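PDB 7BYS: galactan 1,3-beta-galactosidase from Phanerochaete chrysosporium, which probably hydrolyses beta-1,3-galactan from the chain end, as an exo-acting glycoside hydrolase of family 43 that also carries a carbohydrate-binding module. Local coordinates for residues E93-F98 against A169-V174; K84-Q89 against E138-D143; V110-A115 against G126-L131; Q148-L153 against S165-N170; N63-P68 against G120-K125. All blocks are in the same frame, centred on the assembly; numbering follows the deposited sequence.

How the contacts relate
All five contacts lie in the catalytic beta-propeller, in its first three four-stranded blades. From the N terminus, 63-68 opens contact 5, which closes at 120-125 and ties the edge of the first blade to the second. Inside that loop 84-89 opens contact 2 and 93-98 opens contact 1; both cross contact 5, and both join the second blade to the third. Contact 3, between 110-115 and 126-131, crosses contact 5 but is nested within contacts 1 and 2; it pairs the outer hairpin of the second blade. Contact 2 closes at 138-143. Contact 4 then pairs the middle hairpin of the third blade, and its second segment runs into 169-174, where contact 1, crossing contact 2, finally closes.

Contact 1: E93-F98 against A169-V174; sequences EYVMWF and ANYYNV. With NAG (2-acetamido-2-deoxy-beta-D-glucopyranose), chain D.
Strand 93-98 runs past the loop 169-174 without pairing with it, V95 and Y171 coming nearest with their CA atoms 6.8 Å apart. The carbonyl O of Y171 accepts the indole N-H of W97, NE1 to O 2.9 Å. The acceptor lies in the indole plane; the bond is bent at the hydrogen (140°), and NE1 stands above the carbonyl plane rather than on a lone pair. Tryptophan suits this place because its six-membered ring also reaches on, CH2 meeting V174 CG2 at 4.1 Å. At the strand's start, extended E93 crosses Y172 and accepts a hydrogen bond from the phenol on the syn lone pair of OE1, a very short 2.5 Å from Y172 OH. A water donates to the same OE1 and to N170 O. V95 fills the middle with CG1 against Y171 CB. The neighbouring N173 carries an N-linked NAG through ND2. Strand 93-101 of the second blade thus meets the loop between strands 161-167 and 174-181 of the third, an interblade contact of the propeller.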
# COMPACT_ATOMS: atom_id res chain seq x y z
N GLU A 93 3.55 -19.02 21.08
CA GLU A 93 2.82 -17.78 21.32
C GLU A 93 2.98 -16.86 20.13
O GLU A 93 4.07 -16.73 19.57
CB GLU A 93 3.40 -17.09 22.56
CG GLU A 93 2.62 -15.89 23.02
CD GLU A 93 3.11 -15.38 24.35
OE1 GLU A 93 4.29 -14.95 24.43
OE2 GLU A 93 2.32 -15.40 25.33
N TYR A 94 1.87 -16.22 19.74
CA TYR A 94 1.90 -15.16 18.74
C TYR A 94 2.16 -13.83 19.44
O TYR A 94 1.54 -13.53 20.46
CB TYR A 94 0.58 -15.11 17.97
CG TYR A 94 0.35 -16.38 17.19
CD1 TYR A 94 0.82 -16.53 15.90
CD2 TYR A 94 -0.29 -17.47 17.78
CE1 TYR A 94 0.65 -17.70 15.20
CE2 TYR A 94 -0.47 -18.63 17.10
CZ TYR A 94 -0.00 -18.75 15.81
OH TYR A 94 -0.19 -19.93 15.14
N VAL A 95 3.09 -13.06 18.89
CA VAL A 95 3.50 -11.80 19.51
C VAL A 95 3.29 -10.70 18.49
O VAL A 95 3.86 -10.74 17.39
CB VAL A 95 4.96 -11.85 20.00
CG1 VAL A 95 5.26 -10.59 20.78
CG2 VAL A 95 5.19 -13.10 20.86
N MET A 96 2.46 -9.72 18.86
CA MET A 96 2.18 -8.54 18.06
C MET A 96 2.99 -7.36 18.57
O MET A 96 3.00 -7.09 19.78
CB MET A 96 0.69 -8.20 18.12
CG MET A 96 0.31 -6.97 17.31
SD MET A 96 -1.41 -6.48 17.61
CE MET A 96 -2.31 -7.90 16.98
N TRP A 97 3.66 -6.66 17.66
CA TRP A 97 4.27 -5.37 17.96
C TRP A 97 3.58 -4.28 17.15
O TRP A 97 3.03 -4.54 16.06
CB TRP A 97 5.77 -5.35 17.63
CG TRP A 97 6.61 -6.16 18.57
CD1 TRP A 97 6.48 -7.48 18.86
CD2 TRP A 97 7.72 -5.68 19.35
NE1 TRP A 97 7.42 -7.87 19.78
CE2 TRP A 97 8.20 -6.78 20.09
CE3 TRP A 97 8.34 -4.44 19.51
CZ2 TRP A 97 9.28 -6.67 20.98
CZ3 TRP A 97 9.41 -4.33 20.39
CH2 TRP A 97 9.87 -5.44 21.11
N PHE A 98 3.57 -3.07 17.68
CA PHE A 98 2.98 -1.95 16.95
C PHE A 98 3.61 -0.65 17.42
O PHE A 98 4.21 -0.58 18.49
CB PHE A 98 1.45 -1.92 17.10
CG PHE A 98 0.95 -1.95 18.53
CD1 PHE A 98 0.69 -3.15 19.17
CD2 PHE A 98 0.72 -0.76 19.21
CE1 PHE A 98 0.20 -3.18 20.47
CE2 PHE A 98 0.23 -0.78 20.52
CZ PHE A 98 -0.02 -1.99 21.15
N ALA A 169 14.58 -13.67 23.30
CA ALA A 169 14.06 -14.95 22.85
C ALA A 169 12.56 -15.10 23.06
O ALA A 169 11.98 -16.04 22.51
CB ALA A 169 14.81 -16.10 23.54
N ASN A 170 11.93 -14.24 23.87
CA ASN A 170 10.48 -14.22 23.99
C ASN A 170 9.82 -13.31 22.98
O ASN A 170 8.58 -13.31 22.88
CB ASN A 170 10.08 -13.76 25.39
CG ASN A 170 10.51 -14.72 26.47
OD1 ASN A 170 10.43 -15.94 26.30
ND2 ASN A 170 10.99 -14.18 27.58
N TYR A 171 10.60 -12.53 22.24
CA TYR A 171 10.07 -11.46 21.39
C TYR A 171 9.34 -10.38 22.21
O TYR A 171 8.41 -9.73 21.72
CB TYR A 171 9.15 -11.97 20.27
CG TYR A 171 9.69 -13.04 19.34
CD1 TYR A 171 11.05 -13.24 19.15
CD2 TYR A 171 8.80 -13.84 18.62
CE1 TYR A 171 11.52 -14.23 18.26
CE2 TYR A 171 9.25 -14.82 17.74
CZ TYR A 171 10.61 -15.01 17.56
OH TYR A 171 11.06 -15.97 16.67
N TYR A 172 9.73 -10.19 23.47
CA TYR A 172 9.03 -9.25 24.35
C TYR A 172 9.75 -7.91 24.49
O TYR A 172 9.13 -6.94 24.92
CB TYR A 172 8.89 -9.81 25.77
CG TYR A 172 7.93 -10.96 25.94
CD1 TYR A 172 7.10 -11.39 24.91
CD2 TYR A 172 7.85 -11.62 27.17
CE1 TYR A 172 6.22 -12.46 25.09
CE2 TYR A 172 6.99 -12.68 27.36
CZ TYR A 172 6.17 -13.10 26.33
OH TYR A 172 5.31 -14.16 26.55
N ASN A 173 11.03 -7.85 24.14
CA ASN A 173 11.84 -6.69 24.44
C ASN A 173 13.03 -6.67 23.49
O ASN A 173 13.42 -7.70 22.93
CB ASN A 173 12.27 -6.72 25.91
CG ASN A 173 13.02 -5.48 26.34
OD1 ASN A 173 12.80 -4.39 25.81
ND2 ASN A 173 13.91 -5.65 27.31
N VAL A 174 13.61 -5.48 23.32
CA VAL A 174 14.79 -5.30 22.49
C VAL A 174 16.03 -5.49 23.36
O VAL A 174 16.14 -4.87 24.42
CB VAL A 174 14.78 -3.90 21.85
CG1 VAL A 174 16.09 -3.64 21.15
CG2 VAL A 174 13.59 -3.75 20.90
C1 NAG D . 14.72 -4.58 27.83
C2 NAG D . 14.56 -4.39 29.34
C3 NAG D . 15.43 -3.31 29.87
C4 NAG D . 16.86 -3.47 29.45
C5 NAG D . 16.94 -3.59 27.92
C6 NAG D . 18.36 -3.72 27.46
C7 NAG D . 12.33 -3.02 29.10
C8 NAG D . 10.85 -2.89 29.49
N2 NAG D . 13.11 -4.14 29.65
O3 NAG D . 15.36 -3.31 31.33
O4 NAG D . 17.62 -2.34 29.89
O5 NAG D . 16.17 -4.76 27.48
O6 NAG D . 18.78 -5.05 27.59
O7 NAG D . 12.82 -2.22 28.37
O HOH W 1 6.73 -15.38 23.11

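Contact 2: K84-Q89 against E138-D143; sequences KVIFNQ and ESIFQD
I86 and I140 meet at the centre, their side chains crossing at about a right angle with I86 CD1 3.5 Å from I140 CG2. I86 has CG1 in the crowded position between N and the carbonyl carbon (chi1 57°), which turns CG2 toward Q142 CB, 3.9 Å away; branched aliphatic side chains suit this buried position between the strands. On one flank the methylenes of K84 do the packing: CB lies 3.9 Å from I140 CG1, and CE comes to 3.5 Å from S139 OG. Bends at chi2 and chi4 carry its NZ off to the carbonyl O of A22, leaving it 5.3 Å from E138 OE1, where opposite charges could still attract. E138 OE2 and I140 N are buried without a polar partner in the model.

On the other flank Q142, extended, spans the gap with its amide. NE2 donates to F87 O at 3.0 Å, in the amide plane but from above the carbonyl plane, while a water links OE1 to F87 N. The OH of Y171 also bonds NE2 and so steadies the amide. Farther out, W97 and L152 pack on I140, and E138 lies beside R82, a galactose-binding residue. The strand axes are 7.0 Å apart and 19° from parallel; joined by side chains and by a glutamine-to-backbone bond, they are the first strands of adjacent blades in the five-bladed propeller of family 43.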
# COMPACT_ATOMS: atom_id res chain seq x y z
N LYS A 84 2.39 -5.79 13.53
CA LYS A 84 3.17 -6.87 12.94
C LYS A 84 3.06 -8.03 13.91
O LYS A 84 3.04 -7.81 15.12
CB LYS A 84 4.66 -6.45 12.80
CG LYS A 84 4.91 -5.17 11.99
CD LYS A 84 4.71 -5.37 10.50
CE LYS A 84 4.63 -4.02 9.79
NZ LYS A 84 3.22 -3.47 9.71
N VAL A 85 2.94 -9.26 13.40
CA VAL A 85 2.78 -10.44 14.25
C VAL A 85 3.72 -11.53 13.78
O VAL A 85 3.78 -11.84 12.59
CB VAL A 85 1.33 -10.96 14.26
CG1 VAL A 85 1.22 -12.17 15.19
CG2 VAL A 85 0.35 -9.88 14.71
N ILE A 86 4.47 -12.10 14.73
CA ILE A 86 5.31 -13.27 14.47
C ILE A 86 5.03 -14.34 15.51
O ILE A 86 4.60 -14.06 16.64
CB ILE A 86 6.82 -12.93 14.41
CG1 ILE A 86 7.28 -12.26 15.70
CG2 ILE A 86 7.13 -12.05 13.19
CD1 ILE A 86 8.78 -12.02 15.73
N PHE A 87 5.27 -15.60 15.14
CA PHE A 87 5.03 -16.73 16.03
C PHE A 87 6.32 -17.12 16.73
O PHE A 87 7.36 -17.33 16.09
CB PHE A 87 4.49 -17.92 15.25
CG PHE A 87 4.21 -19.14 16.11
CD1 PHE A 87 3.17 -19.13 17.03
CD2 PHE A 87 4.98 -20.28 15.99
CE1 PHE A 87 2.91 -20.25 17.82
CE2 PHE A 87 4.72 -21.40 16.77
CZ PHE A 87 3.68 -21.38 17.67
N ASN A 88 6.25 -17.22 18.05
CA ASN A 88 7.37 -17.65 18.88
C ASN A 88 7.23 -19.15 19.15
O ASN A 88 6.33 -19.58 19.87
CB ASN A 88 7.39 -16.87 20.18
CG ASN A 88 8.63 -17.13 20.99
OD1 ASN A 88 8.78 -18.20 21.58
ND2 ASN A 88 9.55 -16.18 21.01
N GLN A 89 8.12 -19.93 18.54
CA GLN A 89 8.08 -21.39 18.67
C GLN A 89 8.41 -21.84 20.09
O GLN A 89 7.79 -22.79 20.59
CB GLN A 89 9.04 -22.03 17.67
CG GLN A 89 8.55 -21.92 16.24
CD GLN A 89 9.35 -22.76 15.25
OE1 GLN A 89 9.13 -22.68 14.04
NE2 GLN A 89 10.27 -23.56 15.76
N GLU A 138 7.61 1.40 12.50
CA GLU A 138 8.40 0.22 12.82
C GLU A 138 7.94 -0.96 11.98
O GLU A 138 6.85 -0.94 11.39
CB GLU A 138 8.36 -0.13 14.32
CG GLU A 138 6.97 -0.20 14.96
CD GLU A 138 6.04 -1.23 14.33
OE1 GLU A 138 4.91 -0.85 13.99
OE2 GLU A 138 6.43 -2.41 14.15
N SER A 139 8.77 -2.00 11.96
CA SER A 139 8.32 -3.31 11.53
C SER A 139 9.06 -4.35 12.37
O SER A 139 9.98 -4.02 13.13
CB SER A 139 8.55 -3.50 10.03
OG SER A 139 8.07 -4.76 9.59
N ILE A 140 8.66 -5.60 12.21
CA ILE A 140 9.31 -6.74 12.85
C ILE A 140 9.72 -7.68 11.74
O ILE A 140 8.90 -8.03 10.89
CB ILE A 140 8.35 -7.46 13.83
CG1 ILE A 140 7.90 -6.53 14.96
CG2 ILE A 140 8.99 -8.75 14.37
CD1 ILE A 140 9.00 -6.15 15.90
N PHE A 141 10.99 -8.09 11.74
CA PHE A 141 11.49 -9.08 10.80
C PHE A 141 11.91 -10.32 11.57
O PHE A 141 12.66 -10.23 12.55
CB PHE A 141 12.69 -8.53 10.01
CG PHE A 141 13.35 -9.58 9.17
CD1 PHE A 141 12.72 -10.06 8.03
CD2 PHE A 141 14.55 -10.15 9.56
CE1 PHE A 141 13.28 -11.06 7.27
CE2 PHE A 141 15.13 -11.16 8.80
CZ PHE A 141 14.50 -11.62 7.65
N GLN A 142 11.43 -11.48 11.13
CA GLN A 142 11.81 -12.77 11.72
C GLN A 142 12.70 -13.52 10.74
O GLN A 142 12.26 -13.85 9.63
CB GLN A 142 10.56 -13.58 12.03
CG GLN A 142 10.82 -14.88 12.77
CD GLN A 142 9.53 -15.62 13.04
OE1 GLN A 142 8.71 -15.79 12.14
NE2 GLN A 142 9.32 -16.04 14.29
N ASP A 143 13.93 -13.80 11.15
CA ASP A 143 14.87 -14.51 10.30
C ASP A 143 14.54 -16.00 10.30
O ASP A 143 13.75 -16.50 11.11
CB ASP A 143 16.29 -14.27 10.81
CG ASP A 143 17.34 -14.32 9.70
OD1 ASP A 143 17.01 -14.72 8.56
OD2 ASP A 143 18.50 -13.94 10.00
O HOH W 2 6.07 -16.07 12.39

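Contact 3: V110-A115 against G126-L131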
# COMPACT_ATOMS: atom_id res chain seq x y z
N VAL A 110 6.88 1.65 21.29
CA VAL A 110 6.34 0.43 20.74
C VAL A 110 5.34 -0.11 21.75
O VAL A 110 5.40 0.19 22.95
CB VAL A 110 7.41 -0.65 20.41
CG1 VAL A 110 8.33 -0.20 19.29
CG2 VAL A 110 8.20 -1.03 21.67
N GLY A 111 4.40 -0.90 21.27
CA GLY A 111 3.52 -1.68 22.13
C GLY A 111 3.63 -3.15 21.76
O GLY A 111 3.96 -3.49 20.62
N VAL A 112 3.35 -4.02 22.74
CA VAL A 112 3.44 -5.47 22.57
C VAL A 112 2.15 -6.10 23.09
O VAL A 112 1.60 -5.67 24.12
CB VAL A 112 4.67 -6.07 23.28
CG1 VAL A 112 4.74 -7.58 23.06
CG2 VAL A 112 5.95 -5.40 22.78
N ALA A 113 1.65 -7.10 22.37
CA ALA A 113 0.50 -7.88 22.82
C ALA A 113 0.71 -9.32 22.39
O ALA A 113 1.48 -9.61 21.46
CB ALA A 113 -0.83 -7.33 22.27
N THR A 114 0.05 -10.25 23.09
CA THR A 114 0.30 -11.67 22.85
C THR A 114 -1.01 -12.45 22.73
O THR A 114 -2.06 -12.02 23.21
CB THR A 114 1.15 -12.31 23.97
OG1 THR A 114 0.47 -12.15 25.22
CG2 THR A 114 2.51 -11.65 24.07
N ALA A 115 -0.92 -13.61 22.10
CA ALA A 115 -2.08 -14.49 22.01
C ALA A 115 -1.63 -15.91 21.74
O ALA A 115 -0.52 -16.15 21.27
CB ALA A 115 -3.07 -14.01 20.94
N GLY A 126 1.69 -3.64 27.43
CA GLY A 126 2.30 -2.37 27.73
C GLY A 126 3.12 -1.78 26.59
O GLY A 126 3.49 -2.48 25.63
N SER A 127 3.40 -0.49 26.70
CA SER A 127 4.20 0.22 25.72
C SER A 127 5.49 0.74 26.34
O SER A 127 5.54 1.02 27.55
CB SER A 127 3.41 1.38 25.11
OG SER A 127 2.22 0.91 24.50
N PHE A 128 6.53 0.89 25.52
CA PHE A 128 7.82 1.33 26.02
C PHE A 128 8.68 1.88 24.88
O PHE A 128 8.37 1.70 23.70
CB PHE A 128 8.54 0.19 26.76
CG PHE A 128 8.80 -1.03 25.90
CD1 PHE A 128 7.84 -2.03 25.77
CD2 PHE A 128 9.99 -1.17 25.22
CE1 PHE A 128 8.09 -3.14 24.98
CE2 PHE A 128 10.24 -2.28 24.43
CZ PHE A 128 9.28 -3.26 24.31
N LYS A 129 9.75 2.59 25.27
CA LYS A 129 10.76 3.05 24.31
C LYS A 129 11.87 2.01 24.22
O LYS A 129 12.51 1.70 25.24
CB LYS A 129 11.36 4.36 24.77
CG LYS A 129 10.46 5.58 24.59
CD LYS A 129 11.26 6.86 24.84
CE LYS A 129 10.47 8.10 24.49
NZ LYS A 129 10.26 8.23 23.03
N PRO A 130 12.16 1.47 23.03
CA PRO A 130 13.20 0.44 22.90
C PRO A 130 14.59 1.00 23.20
O PRO A 130 15.03 1.98 22.59
CB PRO A 130 13.08 -0.01 21.44
CG PRO A 130 12.41 1.12 20.75
CD PRO A 130 11.49 1.75 21.75
N LEU A 131 15.28 0.35 24.14
CA LEU A 131 16.55 0.83 24.69
C LEU A 131 16.47 2.28 25.15
O LEU A 131 17.49 2.98 25.20
CB LEU A 131 17.72 0.59 23.73
CG LEU A 131 17.81 -0.84 23.20
CD1 LEU A 131 18.85 -0.94 22.13
CD2 LEU A 131 18.11 -1.84 24.33
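The tight part of this antiparallel pairing is the hydrogen-bonded pair V110 and F128. V110 N donates to F128 O at 2.8 Å, almost along the C=O axis, and F128 N donates back to V110 O at 2.9 Å. F128 takes the crowded first torsion (chi1 59°), which swings its ring back across the strands so that V110 CG2 stands over one face, 3.7 Å from the centroid, in a CH-pi contact. V112 CG2 touches F128 CE1 at 3.8 Å, and P130 CD borders V110 CG2. An alanine in place of F128 would take the ring away from both valines, which would probably leave V110 CG2 and V112 CG2 less well packed at this end.

V110 and V112 are buried, V110 against W97 and L152, whereas G126, S127 and F128 are partly exposed. On that more open side V112 N makes a long bond of 3.3 Å to G126 O. G126 has phi 119°, at which any side chain would jam against the preceding carbonyl O. G111 and S127 bring their CA atoms to 4.1 Å, and a CB on G111 would crowd S127 OG, which bonds to Y124 OH. This is the outer beta hairpin of a propeller blade, its last strand at the edge of the sheet.

Contact 4: Q148-L153 against S165-N170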
# COMPACT_ATOMS: atom_id res chain seq x y z
N GLN A 148 15.09 -18.59 14.85
CA GLN A 148 14.11 -17.65 14.31
C GLN A 148 14.28 -16.29 14.98
O GLN A 148 13.35 -15.72 15.57
CB GLN A 148 12.68 -18.18 14.43
CG GLN A 148 12.45 -19.52 13.75
CD GLN A 148 12.50 -20.68 14.72
OE1 GLN A 148 12.25 -20.51 15.91
NE2 GLN A 148 12.83 -21.86 14.22
N THR A 149 15.51 -15.78 14.92
CA THR A 149 15.83 -14.53 15.59
C THR A 149 15.03 -13.40 14.96
O THR A 149 14.92 -13.30 13.73
CB THR A 149 17.33 -14.27 15.46
OG1 THR A 149 18.06 -15.42 15.91
CG2 THR A 149 17.72 -13.07 16.29
N ALA A 150 14.46 -12.55 15.80
CA ALA A 150 13.60 -11.47 15.34
C ALA A 150 14.23 -10.12 15.65
O ALA A 150 15.05 -9.97 16.58
CB ALA A 150 12.22 -11.58 15.98
N TYR A 151 13.82 -9.12 14.87
CA TYR A 151 14.40 -7.78 14.91
C TYR A 151 13.31 -6.72 14.79
O TYR A 151 12.37 -6.87 14.00
CB TYR A 151 15.37 -7.61 13.73
CG TYR A 151 16.50 -8.60 13.75
CD1 TYR A 151 16.33 -9.89 13.28
CD2 TYR A 151 17.74 -8.24 14.26
CE1 TYR A 151 17.37 -10.81 13.31
CE2 TYR A 151 18.80 -9.14 14.28
CZ TYR A 151 18.60 -10.42 13.81
OH TYR A 151 19.66 -11.30 13.84
N LEU A 152 13.45 -5.67 15.59
CA LEU A 152 12.68 -4.45 15.42
C LEU A 152 13.40 -3.54 14.43
O LEU A 152 14.60 -3.28 14.58
CB LEU A 152 12.52 -3.73 16.77
CG LEU A 152 11.71 -2.44 16.72
CD1 LEU A 152 10.26 -2.76 16.44
CD2 LEU A 152 11.85 -1.65 18.03
N LEU A 153 12.68 -3.07 13.43
CA LEU A 153 13.16 -2.09 12.46
C LEU A 153 12.41 -0.80 12.76
O LEU A 153 11.18 -0.82 12.82
CB LEU A 153 12.80 -2.55 11.05
CG LEU A 153 12.91 -4.05 10.73
CD1 LEU A 153 12.54 -4.28 9.26
CD2 LEU A 153 14.30 -4.62 11.03
N SER A 165 17.29 -3.55 15.61
CA SER A 165 17.73 -4.06 16.90
C SER A 165 17.13 -5.44 17.12
O SER A 165 16.00 -5.69 16.72
CB SER A 165 17.31 -3.12 18.02
OG SER A 165 17.96 -1.87 17.87
N ARG A 166 17.89 -6.32 17.77
CA ARG A 166 17.48 -7.69 17.98
C ARG A 166 16.55 -7.82 19.19
O ARG A 166 16.75 -7.16 20.22
CB ARG A 166 18.72 -8.56 18.18
CG ARG A 166 18.44 -10.05 18.33
CD ARG A 166 19.70 -10.89 18.12
NE ARG A 166 20.84 -10.38 18.88
CZ ARG A 166 21.17 -10.75 20.11
NH1 ARG A 166 22.23 -10.20 20.70
NH2 ARG A 166 20.46 -11.66 20.77
N LEU A 167 15.51 -8.64 19.05
CA LEU A 167 14.60 -8.95 20.15
C LEU A 167 15.12 -10.13 20.96
O LEU A 167 15.86 -10.98 20.45
CB LEU A 167 13.22 -9.34 19.61
CG LEU A 167 12.55 -8.34 18.67
CD1 LEU A 167 11.13 -8.79 18.38
CD2 LEU A 167 12.59 -6.95 19.27
N ASP A 168 14.72 -10.17 22.23
CA ASP A 168 15.04 -11.30 23.10
C ASP A 168 14.30 -12.55 22.63
O ASP A 168 13.49 -12.53 21.70
CB ASP A 168 14.79 -10.95 24.57
CG ASP A 168 13.31 -10.73 24.91
OD1 ASP A 168 12.41 -11.28 24.22
OD2 ASP A 168 13.03 -10.02 25.90
N ALA A 169 14.58 -13.67 23.30
CA ALA A 169 14.06 -14.95 22.85
C ALA A 169 12.56 -15.10 23.06
O ALA A 169 11.98 -16.04 22.51
CB ALA A 169 14.81 -16.10 23.54
N ASN A 170 11.93 -14.24 23.87
CA ASN A 170 10.48 -14.22 23.99
C ASN A 170 9.82 -13.31 22.98
O ASN A 170 8.58 -13.31 22.88
CB ASN A 170 10.08 -13.76 25.39
CG ASN A 170 10.51 -14.72 26.47
OD1 ASN A 170 10.43 -15.94 26.30
ND2 ASN A 170 10.99 -14.18 27.58
O HOH W 3 14.79 -13.04 18.70
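Three backbone hydrogen bonds hold these antiparallel strands. S165 and L152 exchange two of them, S165 N to L152 O and L152 N to S165 O, the latter at 2.8 Å. L167 N donates to A150 O in a nearly straight bond (176° at the hydrogen), although the donor stands above the carbonyl plane. Between them Y151 faces R166 in a non-hydrogen-bonded pair, with Y151 CA making a CA-H...O contact of 3.2 Å to S165 O. Where the strands part, a water accepts from A150 N and donates to L167 O, continuing the link.

On the buried side L167 makes the apolar contacts, its two methyls reaching alternate residues on one side of the other strand: CD1 lies 3.8 Å from A150 CB and CD2 4.1 Å from L152 CB. On the other face R166 CB meets Y151 CE2 at 3.9 Å. Separately, R166 CD touches T149 CG2 at 3.5 Å. The chemistry thus implies a two-sided hairpin, largely aliphatic toward the buried side, with S165 OG there bonded to Y154 OH, and amphipathic where R166 is partly exposed.

Contact 5: N63-P68 against G120-K125; sequences NDALSP and GPYTYK
A classic beta bulge at the edge of the first propeller blade, where A65 and L66 both face V48, presents A65 and L66 to the 120-125 segment of the second blade. Y122 N donates to A65 O at 2.7 Å, a nearly straight bond (169°) lying in the carbonyl plane, and the CA of P121 approaches the same oxygen at 3.5 Å. P121 follows a cis peptide bond, and G120 has positive phi with backbone angles at which a CB would strike Y122 N, so the Gly-Pro pair suits the turn.

Y122 then points toward the 63-68 segment. A65 O lies at the ring edge, A65 CB is 3.7 Å from Y122 CD1, and L66 CD1 comes to 4.2 Å from Y122 CB. Small A65 lets the ring come close, while the OH reaches on to P118 O. An alanine in place of Y122 would remove the ring from A65, F34 and M96 and its OH from P118 O, which would probably weaken the join between the blades. Beyond it a water donates to Y122 O at 2.8 Å and accepts from S67 N, bridging the two segments. Backbone and side chain together thus form an interblade contact between the first and second blades of the family 43 propeller.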
# COMPACT_ATOMS: atom_id res chain seq x y z
N ASN A 63 -12.86 -11.84 14.19
CA ASN A 63 -12.92 -10.88 15.28
C ASN A 63 -11.61 -10.11 15.38
O ASN A 63 -10.53 -10.63 15.07
CB ASN A 63 -13.25 -11.61 16.59
CG ASN A 63 -14.66 -12.21 16.58
OD1 ASN A 63 -15.64 -11.50 16.36
ND2 ASN A 63 -14.76 -13.51 16.81
N ASP A 64 -11.70 -8.85 15.80
CA ASP A 64 -10.51 -8.00 15.86
C ASP A 64 -9.44 -8.62 16.75
O ASP A 64 -9.73 -9.23 17.78
CB ASP A 64 -10.88 -6.62 16.38
CG ASP A 64 -11.71 -5.82 15.39
OD1 ASP A 64 -11.58 -6.05 14.17
OD2 ASP A 64 -12.47 -4.94 15.85
N ALA A 65 -8.18 -8.46 16.33
CA ALA A 65 -7.08 -9.01 17.10
C ALA A 65 -6.73 -8.15 18.31
O ALA A 65 -6.24 -8.68 19.32
CB ALA A 65 -5.85 -9.16 16.21
N LEU A 66 -6.94 -6.84 18.24
CA LEU A 66 -6.65 -5.95 19.36
C LEU A 66 -7.72 -4.88 19.43
O LEU A 66 -8.11 -4.30 18.41
CB LEU A 66 -5.25 -5.32 19.27
CG LEU A 66 -4.80 -4.60 20.55
CD1 LEU A 66 -4.53 -5.64 21.62
CD2 LEU A 66 -3.58 -3.74 20.29
N SER A 67 -8.21 -4.62 20.64
CA SER A 67 -9.30 -3.69 20.86
C SER A 67 -8.88 -2.66 21.89
O SER A 67 -7.97 -2.91 22.68
CB SER A 67 -10.54 -4.44 21.35
OG SER A 67 -10.96 -5.38 20.38
N PRO A 68 -9.53 -1.50 21.91
CA PRO A 68 -9.10 -0.43 22.82
C PRO A 68 -9.40 -0.74 24.28
O PRO A 68 -10.30 -1.52 24.62
CB PRO A 68 -9.90 0.78 22.35
CG PRO A 68 -10.32 0.45 20.96
CD PRO A 68 -10.55 -1.02 20.97
N GLY A 120 -6.17 -14.18 17.87
CA GLY A 120 -6.37 -13.79 19.24
C GLY A 120 -7.82 -13.95 19.64
O GLY A 120 -8.45 -14.97 19.35
N PRO A 121 -8.39 -12.93 20.28
CA PRO A 121 -7.85 -11.58 20.54
C PRO A 121 -6.60 -11.56 21.40
O PRO A 121 -6.38 -12.46 22.22
CB PRO A 121 -9.00 -10.88 21.28
CG PRO A 121 -10.22 -11.62 20.87
CD PRO A 121 -9.78 -13.05 20.75
N TYR A 122 -5.78 -10.54 21.20
CA TYR A 122 -4.49 -10.40 21.86
C TYR A 122 -4.65 -9.66 23.18
O TYR A 122 -5.59 -8.89 23.39
CB TYR A 122 -3.50 -9.66 20.95
CG TYR A 122 -2.98 -10.50 19.82
CD1 TYR A 122 -3.82 -10.94 18.80
CD2 TYR A 122 -1.62 -10.87 19.76
CE1 TYR A 122 -3.36 -11.73 17.77
CE2 TYR A 122 -1.15 -11.65 18.73
CZ TYR A 122 -2.02 -12.08 17.74
OH TYR A 122 -1.58 -12.87 16.70
N THR A 123 -3.68 -9.87 24.07
CA THR A 123 -3.65 -9.24 25.39
C THR A 123 -2.47 -8.27 25.43
O THR A 123 -1.31 -8.68 25.28
CB THR A 123 -3.53 -10.28 26.50
OG1 THR A 123 -2.41 -11.14 26.24
CG2 THR A 123 -4.79 -11.12 26.58
N TYR A 124 -2.77 -6.99 25.61
CA TYR A 124 -1.77 -5.94 25.60
C TYR A 124 -0.90 -6.04 26.84
O TYR A 124 -1.41 -6.21 27.96
CB TYR A 124 -2.50 -4.60 25.56
CG TYR A 124 -1.70 -3.34 25.74
CD1 TYR A 124 -0.67 -2.99 24.87
CD2 TYR A 124 -2.03 -2.44 26.75
CE1 TYR A 124 0.04 -1.81 25.03
CE2 TYR A 124 -1.33 -1.27 26.92
CZ TYR A 124 -0.31 -0.95 26.05
OH TYR A 124 0.36 0.24 26.24
N LYS A 125 0.41 -5.93 26.65
CA LYS A 125 1.39 -6.05 27.72
C LYS A 125 2.00 -4.72 28.13
O LYS A 125 2.77 -4.68 29.10
CB LYS A 125 2.53 -6.99 27.30
CG LYS A 125 2.09 -8.41 26.95
CD LYS A 125 1.45 -9.10 28.14
CE LYS A 125 1.99 -10.52 28.31
NZ LYS A 125 3.48 -10.56 28.34
O HOH W 4 -7.66 -7.23 22.47